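Local coordinates for putative branched-chain amino acid transport system substrate-binding protein (Rhodopseudomonas palustris, PDB 3TX6), which probably serves as the periplasmic solute-binding component of an ABC transporter, capturing lignin-derived aromatic acids such as p-coumaric acid for uptake, at residues N6-I10 with H41-I46; A100-I104 with D339-L343; I166-E170 with K185-P191. The contacts are given in a common frame with arbitrary orientation. Residues are numbered along the deposited sequence.

Interaction 1: N6-I10 with H41-I46; sequences NEITI and HPLKVI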
# COMPACT_ATOMS: atom_id res chain seq x y z
N ASN A 6 -20.04 10.58 -21.79
CA ASN A 6 -18.73 11.00 -22.36
C ASN A 6 -17.60 10.82 -21.33
O ASN A 6 -16.51 10.38 -21.68
CB ASN A 6 -18.79 12.46 -22.80
CG ASN A 6 -17.63 12.83 -23.74
OD1 ASN A 6 -17.30 12.08 -24.67
ND2 ASN A 6 -17.00 13.97 -23.48
N GLU A 7 -17.87 11.19 -20.09
CA GLU A 7 -16.88 11.09 -19.03
C GLU A 7 -16.68 9.66 -18.57
O GLU A 7 -17.55 8.81 -18.74
CB GLU A 7 -17.26 11.95 -17.84
CG GLU A 7 -18.44 11.48 -17.02
CD GLU A 7 -19.78 12.03 -17.51
OE1 GLU A 7 -19.91 12.51 -18.67
OE2 GLU A 7 -20.74 11.94 -16.73
N ILE A 8 -15.51 9.42 -18.00
CA ILE A 8 -15.22 8.20 -17.28
C ILE A 8 -15.28 8.59 -15.81
O ILE A 8 -14.67 9.56 -15.39
CB ILE A 8 -13.87 7.68 -17.71
CG1 ILE A 8 -13.92 7.36 -19.25
CG2 ILE A 8 -13.46 6.47 -16.88
CD1 ILE A 8 -12.57 7.30 -19.81
N THR A 9 -16.08 7.85 -15.05
CA THR A 9 -16.42 8.23 -13.67
C THR A 9 -15.65 7.31 -12.73
O THR A 9 -15.79 6.10 -12.78
CB THR A 9 -17.95 8.13 -13.45
OG1 THR A 9 -18.60 8.95 -14.43
CG2 THR A 9 -18.35 8.57 -12.01
N ILE A 10 -14.93 7.92 -11.80
CA ILE A 10 -14.05 7.20 -10.88
C ILE A 10 -14.39 7.69 -9.49
O ILE A 10 -14.28 8.87 -9.20
CB ILE A 10 -12.60 7.51 -11.17
CG1 ILE A 10 -12.27 7.09 -12.61
CG2 ILE A 10 -11.63 6.81 -10.17
CD1 ILE A 10 -11.13 7.83 -13.21
N HIS A 41 -11.63 11.41 -23.26
CA HIS A 41 -12.76 11.40 -22.35
C HIS A 41 -12.33 12.02 -21.03
O HIS A 41 -11.38 11.54 -20.40
CB HIS A 41 -13.31 10.01 -22.12
CG HIS A 41 -13.86 9.38 -23.37
ND1 HIS A 41 -15.18 9.36 -23.67
CD2 HIS A 41 -13.22 8.76 -24.41
CE1 HIS A 41 -15.34 8.77 -24.87
NE2 HIS A 41 -14.16 8.38 -25.31
N PRO A 42 -13.02 13.08 -20.60
CA PRO A 42 -12.71 13.66 -19.28
C PRO A 42 -12.93 12.63 -18.16
O PRO A 42 -13.87 11.82 -18.23
CB PRO A 42 -13.67 14.84 -19.14
CG PRO A 42 -14.51 14.86 -20.34
CD PRO A 42 -14.21 13.69 -21.22
N LEU A 43 -12.10 12.70 -17.12
CA LEU A 43 -12.26 11.85 -15.95
C LEU A 43 -13.03 12.70 -14.93
O LEU A 43 -12.67 13.85 -14.63
CB LEU A 43 -10.90 11.45 -15.40
CG LEU A 43 -9.94 10.72 -16.32
CD1 LEU A 43 -8.77 10.16 -15.51
CD2 LEU A 43 -10.65 9.64 -17.13
N LYS A 44 -14.10 12.13 -14.41
CA LYS A 44 -14.88 12.72 -13.36
C LYS A 44 -14.51 11.93 -12.12
O LYS A 44 -14.86 10.76 -12.00
CB LYS A 44 -16.38 12.60 -13.67
CG LYS A 44 -17.27 13.06 -12.54
CD LYS A 44 -17.21 14.57 -12.35
CE LYS A 44 -18.23 15.07 -11.33
NZ LYS A 44 -18.00 16.50 -10.93
N VAL A 45 -13.79 12.56 -11.20
CA VAL A 45 -13.23 11.88 -10.05
C VAL A 45 -13.94 12.45 -8.81
O VAL A 45 -13.98 13.67 -8.55
CB VAL A 45 -11.71 12.12 -9.95
CG1 VAL A 45 -11.14 11.44 -8.71
CG2 VAL A 45 -10.99 11.66 -11.21
N ILE A 46 -14.53 11.53 -8.05
CA ILE A 46 -15.31 11.83 -6.84
C ILE A 46 -14.59 11.22 -5.64
O ILE A 46 -14.33 10.03 -5.61
CB ILE A 46 -16.73 11.25 -6.92
CG1 ILE A 46 -17.44 11.75 -8.18
CG2 ILE A 46 -17.51 11.65 -5.67
CD1 ILE A 46 -18.45 10.79 -8.73
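His-41 starts the pairing with its side chain. His-41 ND1 donates a hydrogen bond to the backbone O of Asn-6 at 2.6 Å, just ahead of the strand that begins at Ile-8. His-41 CB packs on Ile-8 CD1 at 3.6 Å. Pro-42 has no NH to give, but its O accepts from Ile-8 N at 2.9 Å. Leu-43 stands beside Ile-8 on one face of the sheet, with CD2 3.8 Å from Ile-8 CB. Lys-44 N donates to Ile-8 O at 2.8 Å, and Lys-44 O accepts from Ile-10 N, also at 2.8 Å. The Lys-44 side chain lies with Thr-9 on the other face. Val-45 returns to the face of Leu-43 and Ile-10. Ile-46 N closes the run on Ile-10 O at 2.9 Å, while Ile-46 CD1 lies 4.0 Å from Thr-9 CG2. These alternating bonds mark a parallel pair. The backbone supplies most polar links, His-41 adds one from its side chain, and Ile-8, Ile-10 and Leu-43 pack under helix 282-304.

Interaction 2: A100-I104 with D339-L343; sequences APLPI and DRYGL. With ENO (3-(4-hydroxy-phenyl)pyruvic acid), chain D.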
# COMPACT_ATOMS: atom_id res chain seq x y z
N ALA A 100 -4.82 -0.36 -0.37
CA ALA A 100 -4.24 -1.03 0.79
C ALA A 100 -4.19 -2.50 0.48
O ALA A 100 -4.99 -2.97 -0.31
CB ALA A 100 -5.07 -0.82 2.03
N PRO A 101 -3.16 -3.20 0.98
CA PRO A 101 -3.15 -4.63 0.76
C PRO A 101 -4.41 -5.21 1.46
O PRO A 101 -4.99 -4.62 2.40
CB PRO A 101 -1.79 -5.07 1.28
CG PRO A 101 -1.31 -4.01 2.15
CD PRO A 101 -2.09 -2.76 1.88
N LEU A 102 -4.96 -6.22 0.88
CA LEU A 102 -6.04 -6.92 1.51
C LEU A 102 -5.91 -8.39 1.09
O LEU A 102 -5.27 -8.69 0.05
CB LEU A 102 -7.39 -6.35 1.04
CG LEU A 102 -7.89 -6.71 -0.34
CD1 LEU A 102 -9.40 -6.49 -0.44
CD2 LEU A 102 -7.10 -5.89 -1.36
N PRO A 103 -6.52 -9.27 1.87
CA PRO A 103 -6.64 -10.65 1.45
C PRO A 103 -7.61 -10.74 0.26
O PRO A 103 -8.82 -10.51 0.42
CB PRO A 103 -7.21 -11.36 2.69
CG PRO A 103 -7.11 -10.38 3.81
CD PRO A 103 -7.15 -9.03 3.19
N ILE A 104 -7.07 -11.04 -0.91
CA ILE A 104 -7.89 -11.10 -2.15
C ILE A 104 -8.27 -12.55 -2.33
O ILE A 104 -7.57 -13.29 -3.02
CB ILE A 104 -7.21 -10.47 -3.43
CG1 ILE A 104 -6.92 -8.99 -3.21
CG2 ILE A 104 -8.19 -10.48 -4.62
CD1 ILE A 104 -6.33 -8.23 -4.39
N ASP A 339 -3.92 -13.80 -10.15
CA ASP A 339 -2.92 -12.96 -9.52
C ASP A 339 -3.41 -11.52 -9.57
O ASP A 339 -3.29 -10.85 -10.60
CB ASP A 339 -1.58 -13.07 -10.23
CG ASP A 339 -0.51 -12.22 -9.59
OD1 ASP A 339 -0.78 -11.54 -8.56
OD2 ASP A 339 0.64 -12.31 -10.09
N ARG A 340 -3.94 -11.05 -8.44
CA ARG A 340 -4.63 -9.77 -8.42
C ARG A 340 -3.75 -8.67 -7.87
O ARG A 340 -4.19 -7.55 -7.68
CB ARG A 340 -5.92 -9.89 -7.61
CG ARG A 340 -6.80 -11.02 -8.08
CD ARG A 340 -7.10 -10.95 -9.57
NE ARG A 340 -7.98 -9.85 -9.85
CZ ARG A 340 -8.36 -9.46 -11.04
NH1 ARG A 340 -7.79 -9.94 -12.14
NH2 ARG A 340 -9.31 -8.55 -11.14
N TYR A 341 -2.48 -8.98 -7.65
CA TYR A 341 -1.45 -7.99 -7.33
C TYR A 341 -0.49 -7.73 -8.52
O TYR A 341 -0.16 -6.60 -8.83
CB TYR A 341 -0.64 -8.48 -6.16
CG TYR A 341 -1.32 -8.32 -4.83
CD1 TYR A 341 -2.14 -9.30 -4.30
CD2 TYR A 341 -1.12 -7.16 -4.09
CE1 TYR A 341 -2.73 -9.13 -3.02
CE2 TYR A 341 -1.66 -6.99 -2.84
CZ TYR A 341 -2.47 -7.97 -2.28
OH TYR A 341 -3.02 -7.76 -1.02
N GLY A 342 -0.01 -8.77 -9.18
CA GLY A 342 0.65 -8.63 -10.45
C GLY A 342 2.06 -8.14 -10.46
O GLY A 342 2.50 -7.61 -11.47
N LEU A 343 2.73 -8.23 -9.31
CA LEU A 343 4.01 -7.60 -9.10
C LEU A 343 5.15 -8.59 -8.90
O LEU A 343 4.93 -9.76 -8.56
CB LEU A 343 3.91 -6.65 -7.88
CG LEU A 343 3.08 -5.37 -8.09
CD1 LEU A 343 2.88 -4.60 -6.77
CD2 LEU A 343 3.71 -4.50 -9.22
O4 ENO D . -3.10 -1.77 4.75
C9 ENO D . -1.22 0.60 3.16
C8 ENO D . -0.52 0.67 1.97
C7 ENO D . 0.69 -0.03 1.80
C6 ENO D . 1.11 -0.88 2.81
C5 ENO D . 0.42 -0.95 4.02
C4 ENO D . -0.76 -0.22 4.21
O3 ENO D . 1.33 0.06 0.57
C3 ENO D . -1.48 -0.23 5.53
C2 ENO D . -2.63 -1.14 5.71
C1 ENO D . -3.25 -1.17 7.03
O2 ENO D . -4.26 -1.90 7.18
O1 ENO D . -2.78 -0.49 7.99
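Tyr-341 lays its ring beside Ile-104, whose CD1 lies 4.0 Å from Tyr-341 CE1. The same methyl, Ile-104 CD1, also meets Arg-340 CB at 3.6 Å. At the far end of the ring, Tyr-341 OH donates a hydrogen bond to Leu-102 O at 2.7 Å. Tyr-341 OH also sits 3.7 Å from Pro-101 CB. One tyrosine thus meets the loop by an apolar flank and a polar tip. Asp-339 OD1 accepts from Tyr-341 N at 3.2 Å, an Asx turn, and from Gly-342 N at 2.9 Å, which widens it to an Asx motif. Gly-342 has positive phi, which favours glycine. The guanidinium of Arg-340 turns away to bond the backbone O atoms of Thr-336 and Ser-112. Across the 100-104 loop lies the ligand: Pro-101 CD is 3.2 Å from ENO O4, and Ala-100 CB is 3.5 Å from the same atom. The arrangement is a pocket-wall loop following a strand, contacted on its far side by Tyr-341, in the ligand site of a periplasmic binding protein.

Interaction 3: I166-E170 with K185-P191; sequences IVAEE and KLVAANP. With ACY (acetic acid), chain F.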
# COMPACT_ATOMS: atom_id res chain seq x y z
N ILE A 166 10.51 -18.01 15.43
CA ILE A 166 9.67 -17.04 16.11
C ILE A 166 9.60 -17.36 17.59
O ILE A 166 9.14 -18.43 17.98
CB ILE A 166 8.25 -17.03 15.55
CG1 ILE A 166 8.26 -16.66 14.07
CG2 ILE A 166 7.39 -16.04 16.32
CD1 ILE A 166 6.92 -16.93 13.41
N VAL A 167 10.11 -16.43 18.40
CA VAL A 167 10.19 -16.64 19.84
C VAL A 167 9.21 -15.81 20.65
O VAL A 167 9.11 -15.95 21.88
CB VAL A 167 11.63 -16.45 20.36
CG1 VAL A 167 12.57 -17.42 19.65
CG2 VAL A 167 12.11 -14.99 20.21
N ALA A 168 8.44 -14.97 19.95
CA ALA A 168 7.48 -14.14 20.60
C ALA A 168 6.54 -13.52 19.57
O ALA A 168 6.99 -13.05 18.50
CB ALA A 168 8.18 -13.02 21.41
N GLU A 169 5.26 -13.46 19.94
CA GLU A 169 4.21 -12.87 19.11
C GLU A 169 3.30 -12.04 19.99
O GLU A 169 2.65 -12.58 20.89
CB GLU A 169 3.38 -13.93 18.41
CG GLU A 169 2.26 -13.32 17.55
CD GLU A 169 1.05 -14.23 17.32
OE1 GLU A 169 1.04 -15.38 17.82
OE2 GLU A 169 0.07 -13.78 16.67
N GLU A 170 3.25 -10.73 19.72
CA GLU A 170 2.38 -9.82 20.44
C GLU A 170 1.56 -8.99 19.46
O GLU A 170 2.03 -8.66 18.35
CB GLU A 170 3.22 -8.89 21.31
CG GLU A 170 4.06 -9.62 22.38
CD GLU A 170 3.20 -10.14 23.52
OE1 GLU A 170 2.23 -9.43 23.90
OE2 GLU A 170 3.51 -11.23 24.05
N LYS A 185 7.47 -8.00 27.23
CA LYS A 185 7.67 -9.41 26.87
C LYS A 185 8.69 -9.58 25.76
O LYS A 185 9.54 -10.41 25.80
CB LYS A 185 6.36 -10.03 26.44
CG LYS A 185 5.33 -9.98 27.54
CD LYS A 185 4.15 -10.86 27.23
CE LYS A 185 3.23 -10.98 28.43
NZ LYS A 185 2.06 -11.86 28.13
N LEU A 186 8.54 -8.81 24.71
CA LEU A 186 9.51 -8.83 23.62
C LEU A 186 10.95 -8.57 24.08
O LEU A 186 11.84 -9.32 23.69
CB LEU A 186 9.12 -7.81 22.55
CG LEU A 186 7.93 -8.21 21.69
CD1 LEU A 186 7.46 -6.96 20.95
CD2 LEU A 186 8.27 -9.31 20.71
N VAL A 187 11.19 -7.54 24.89
CA VAL A 187 12.56 -7.20 25.31
C VAL A 187 13.16 -8.33 26.17
O VAL A 187 14.39 -8.59 26.09
CB VAL A 187 12.65 -5.83 26.05
CG1 VAL A 187 13.83 -5.76 27.02
CG2 VAL A 187 12.71 -4.69 25.02
N ALA A 188 12.26 -8.95 26.97
CA ALA A 188 12.56 -10.08 27.82
C ALA A 188 13.04 -11.26 26.99
O ALA A 188 14.04 -11.92 27.33
CB ALA A 188 11.30 -10.46 28.59
N ALA A 189 12.31 -11.53 25.90
CA ALA A 189 12.63 -12.64 25.00
C ALA A 189 13.89 -12.34 24.19
O ALA A 189 14.55 -13.24 23.72
CB ALA A 189 11.45 -12.92 24.08
N ASN A 190 14.18 -11.05 24.01
CA ASN A 190 15.42 -10.56 23.36
C ASN A 190 15.76 -11.34 22.08
O ASN A 190 16.87 -11.87 21.93
CB ASN A 190 16.65 -10.46 24.32
CG ASN A 190 17.81 -9.64 23.71
OD1 ASN A 190 17.60 -8.69 22.92
ND2 ASN A 190 19.04 -10.01 24.05
N PRO A 191 14.80 -11.37 21.15
CA PRO A 191 15.06 -11.97 19.85
C PRO A 191 16.13 -11.15 19.15
O PRO A 191 16.34 -9.96 19.51
CB PRO A 191 13.72 -11.86 19.14
CG PRO A 191 13.07 -10.68 19.75
CD PRO A 191 13.48 -10.70 21.19
C ACY F . 21.92 -7.39 23.49
O ACY F . 22.98 -7.00 22.93
OXT ACY F . 21.31 -8.44 23.15
CH3 ACY F . 21.35 -6.56 24.59
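Ala-168 and Leu-186 meet at the apolar centre, with Ala-168 CB 3.8 Å from Leu-186 CD2. Ala-189 joins them, its CB 4.2 Å from Ala-168 CB. The small alanines let the helix sit close to the strand: the axes of strand 166-170 and helix 185-189 approach to 8.5 Å and run nearly antiparallel, at 172°. Toward the C-terminal end of the helix, Val-167 CG2 touches Pro-191 CB at 3.7 Å and Ala-189 CB at 4.4 Å. Asn-190 takes positive phi as the chain leaves the helix, and Pro-191 follows, turned back to the strand. At the other end, Glu-170 CG packs 4.2 Å from Leu-186 CG. Its carboxylate reaches the exposed Lys-185, with Glu-170 OE2 3.3 Å from Lys-185 CD. Lys-185 NZ stays 4.4 Å from Glu-170 OE2, too far for a salt bridge. On the outer side, Asn-190 ND2 donates to OXT of an acetate at 2.9 Å, probably a crystallisation component. Strand 165-172 lies at one edge of its sheet. Helix 180-189 leads from it to the parallel strand 193-197, with strand 137-143 between them. This is a beta-alpha-beta crossover, the repeating unit of the alpha/beta lobes of periplasmic binding proteins.

How the interactions relate
Interactions 1 and 3 belong to different sheets and lie on opposite sides of the chain's centre, with their own centres about 51 Å apart. Both are partly buried, but interaction 1 pairs two strands through backbone hydrogen bonds, whereas interaction 3 packs a helix on a strand mainly by apolar side chains, with no hydrogen bond across. Interaction 2 is the most buried. It joins two loops without regular structure near the middle of the molecule, and rests on the tyrosine hydroxyl and a few apolar contacts. It is also the one that includes ligand-pocket residues. The 100-104 loop follows strand 96-98, which belongs to the same sheet as interaction 1. None of the three contacts touches another.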